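DR hemagglutinin structural subunit (Escherichia coli, PDB 1USQ) forms the adhesive subunit of fimbriae on uropathogenic strains, binding the Dr blood group antigen, mediating adherence to the upper urinary tract and agglutinating human erythrocytes. Local coordinates at residues L91-R96 / I122-D127. The protein carries 3 engineered substitutions. Residues are numbered along the deposited sequence; the frame is centred on the assembly and turned at random.
Sequences LYVNIR and IGIYVD. With CLM (chloramphenicol), chain K.
Arg96 lays its guanidinium over one face of the Tyr125 ring: the planes differ by 13°, and NH2 is 3.5 Å from Tyr125 CZ. With CZ of Arg96 4.2 Å from the ring centroid and over the face, this is a cation-pi stack. The arginine chain starts extended, CG anti to the backbone N, and bends at chi3 (85°), which folds the group back across the strand pair. The opposite face of the ring receives CL1 of chloramphenicol, 3.7 Å from Tyr125 CZ, leaving the phenol sandwiched; a water joins its OH to Arg96 O.

Backbone bonding fixes the register. Asn94 and Tyr125 form a hydrogen-bonded antiparallel pair (Asn94 N to Tyr125 O 2.7 Å, Tyr125 N to Asn94 O 2.9 Å), as do Arg96 and Gly123. Beyond Val126, Asp127 N still reaches Tyr92 O at 2.9 Å, though from above the carbonyl plane. A second water accepts from Asn94 ND2 and donates to Val126 O.

Apolar contacts occupy the face away from Tyr125. Ile95 CG1 meets Ile124 CD1 at 3.6 Å, the two chains lying side by side, while Val93 CB approaches Ile124 CG2 at 3.8 Å. Strand 50-59, through Ile51 and Val54, and Phe80 add to this layer. The arrangement is an antiparallel strand pair of the immunoglobulin-like beta-sandwich of Dr-family adhesins, with an apolar inner face and chloramphenicol bound beside Tyr125 and Gly123.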
loop_
_atom_site.group_PDB
_atom_site.type_symbol
_atom_site.label_atom_id
_atom_site.label_comp_id
_atom_site.label_asym_id
_atom_site.label_seq_id
_atom_site.Cartn_x
_atom_site.Cartn_y
_atom_site.Cartn_z
ATOM N N LEU A 91 -12.297 15.938 8.559
ATOM C CA LEU A 91 -11.419 17.097 8.576
ATOM C C LEU A 91 -11.750 17.853 7.304
ATOM O O LEU A 91 -11.374 17.441 6.202
ATOM C CB LEU A 91 -9.943 16.684 8.570
ATOM C CG LEU A 91 -8.957 17.856 8.468
ATOM C CD1 LEU A 91 -9.077 18.765 9.692
ATOM C CD2 LEU A 91 -7.515 17.324 8.340
ATOM N N TYR A 92 -12.552 18.896 7.457
ATOM C CA TYR A 92 -13.010 19.678 6.329
ATOM C C TYR A 92 -11.872 20.406 5.651
ATOM O O TYR A 92 -11.017 20.992 6.316
ATOM C CB TYR A 92 -14.086 20.658 6.767
ATOM C CG TYR A 92 -15.346 19.966 7.216
ATOM C CD1 TYR A 92 -15.622 19.792 8.568
ATOM C CD2 TYR A 92 -16.219 19.411 6.291
ATOM C CE1 TYR A 92 -16.771 19.136 8.986
ATOM C CE2 TYR A 92 -17.371 18.757 6.698
ATOM C CZ TYR A 92 -17.640 18.623 8.044
ATOM O OH TYR A 92 -18.788 17.988 8.453
ATOM N N VAL A 93 -11.834 20.319 4.325
ATOM C CA VAL A 93 -10.793 20.991 3.557
ATOM C C VAL A 93 -11.363 21.784 2.400
ATOM O O VAL A 93 -12.510 21.564 1.974
ATOM C CB VAL A 93 -9.749 19.988 2.978
ATOM C CG1 VAL A 93 -9.024 19.290 4.099
ATOM C CG2 VAL A 93 -10.433 18.952 2.051
ATOM N N ASN A 94 -10.543 22.705 1.903
ATOM C CA ASN A 94 -10.814 23.432 0.686
ATOM C C ASN A 94 -9.817 22.905 -0.340
ATOM O O ASN A 94 -8.674 22.577 -0.006
ATOM C CB ASN A 94 -10.597 24.928 0.891
ATOM C CG ASN A 94 -11.817 25.622 1.465
ATOM O OD1 ASN A 94 -12.935 25.435 0.990
ATOM N ND2 ASN A 94 -11.603 26.443 2.482
ATOM N N ILE A 95 -10.281 22.787 -1.576
ATOM C CA ILE A 95 -9.484 22.302 -2.694
ATOM C C ILE A 95 -9.391 23.450 -3.708
ATOM O O ILE A 95 -10.410 24.027 -4.110
ATOM C CB ILE A 95 -10.194 21.097 -3.358
ATOM C CG1 ILE A 95 -10.261 19.924 -2.373
ATOM C CG2 ILE A 95 -9.506 20.709 -4.644
ATOM C CD1 ILE A 95 -11.142 18.783 -2.827
ATOM N N ARG A 96 -8.171 23.837 -4.052
ATOM C CA ARG A 96 -7.969 25.014 -4.893
ATOM C C ARG A 96 -6.697 24.893 -5.746
ATOM O O ARG A 96 -5.616 24.637 -5.212
ATOM C CB ARG A 96 -7.868 26.259 -3.980
ATOM C CG ARG A 96 -7.560 27.562 -4.708
ATOM C CD ARG A 96 -7.598 28.756 -3.760
ATOM N NE ARG A 96 -6.325 28.948 -3.073
ATOM C CZ ARG A 96 -6.145 28.773 -1.768
ATOM N NH1 ARG A 96 -7.167 28.409 -0.999
ATOM N NH2 ARG A 96 -4.946 28.965 -1.227
ATOM N N ILE A 122 -3.128 21.121 -7.429
ATOM C CA ILE A 122 -4.336 21.398 -6.661
ATOM C C ILE A 122 -3.921 21.352 -5.199
ATOM O O ILE A 122 -3.386 20.355 -4.737
ATOM C CB ILE A 122 -5.411 20.320 -6.906
ATOM C CG1 ILE A 122 -5.867 20.340 -8.375
ATOM C CG2 ILE A 122 -6.614 20.524 -5.951
ATOM C CD1 ILE A 122 -6.896 21.435 -8.694
ATOM N N GLY A 123 -4.117 22.444 -4.480
ATOM C CA GLY A 123 -3.761 22.457 -3.076
ATOM C C GLY A 123 -4.913 21.998 -2.182
ATOM O O GLY A 123 -6.077 22.265 -2.459
ATOM N N ILE A 124 -4.569 21.307 -1.107
ATOM C CA ILE A 124 -5.548 20.870 -0.122
ATOM C C ILE A 124 -5.250 21.637 1.150
ATOM O O ILE A 124 -4.135 21.583 1.666
ATOM C CB ILE A 124 -5.440 19.358 0.179
ATOM C CG1 ILE A 124 -5.532 18.533 -1.120
ATOM C CG2 ILE A 124 -6.550 18.937 1.140
ATOM C CD1 ILE A 124 -6.829 18.774 -1.936
ATOM N N TYR A 125 -6.243 22.387 1.623
ATOM C CA TYR A 125 -6.086 23.262 2.783
ATOM C C TYR A 125 -7.154 23.002 3.845
ATOM O O TYR A 125 -8.334 22.817 3.522
ATOM C CB TYR A 125 -6.203 24.727 2.343
ATOM C CG TYR A 125 -5.246 25.115 1.236
ATOM C CD1 TYR A 125 -3.994 25.637 1.527
ATOM C CD2 TYR A 125 -5.608 24.963 -0.106
ATOM C CE1 TYR A 125 -3.103 25.973 0.501
ATOM C CE2 TYR A 125 -4.729 25.276 -1.131
ATOM C CZ TYR A 125 -3.487 25.799 -0.821
ATOM O OH TYR A 125 -2.613 26.113 -1.838
ATOM N N VAL A 126 -6.770 23.132 5.109
ATOM C CA VAL A 126 -7.742 23.019 6.201
ATOM C C VAL A 126 -8.809 24.125 6.054
ATOM O O VAL A 126 -8.473 25.286 5.812
ATOM C CB VAL A 126 -7.056 23.131 7.585
ATOM C CG1 VAL A 126 -8.109 23.284 8.711
ATOM C CG2 VAL A 126 -6.153 21.900 7.838
ATOM N N ASP A 127 -10.087 23.739 6.123
ATOM C CA ASP A 127 -11.204 24.697 5.979
ATOM C C ASP A 127 -11.832 24.975 7.346
ATOM O O ASP A 127 -12.646 24.191 7.834
ATOM C CB ASP A 127 -12.262 24.140 5.021
ATOM C CG ASP A 127 -13.469 25.079 4.845
ATOM O OD1 ASP A 127 -13.372 26.267 5.188
ATOM O OD2 ASP A 127 -14.507 24.625 4.324
HETATM C C1 CLM K . -0.178 23.578 -0.949
HETATM CL CL1 CLM K . -1.509 22.719 -0.115
HETATM CL CL2 CLM K . -0.228 23.243 -2.698
HETATM C C2 CLM K . 1.176 23.072 -0.306
HETATM O O2 CLM K . 1.243 21.953 0.227
HETATM N N2 CLM K . 2.098 23.960 -0.259
HETATM C C3 CLM K . 3.423 24.420 0.175
HETATM C C4 CLM K . 3.296 25.367 1.380
HETATM O O4 CLM K . 3.138 24.650 2.625
HETATM C C5 CLM K . 4.201 25.027 -1.009
HETATM O O5 CLM K . 3.529 26.238 -1.351
HETATM C C6 CLM K . 4.265 24.047 -2.163
HETATM C C7 CLM K . 4.788 22.764 -1.962
HETATM C C8 CLM K . 4.863 21.860 -3.048
HETATM C C9 CLM K . 4.424 22.336 -4.288
HETATM N N9 CLM K . 4.518 21.403 -5.462
HETATM O O9A CLM K . 4.157 21.874 -6.547
HETATM O O9B CLM K . 4.922 20.277 -5.283
HETATM C C10 CLM K . 3.918 23.584 -4.485
HETATM C C11 CLM K . 3.823 24.457 -3.416
HETATM O O HOH W 1 -9.187 26.772 3.475
HETATM O O HOH W 2 -3.765 26.525 -4.037
#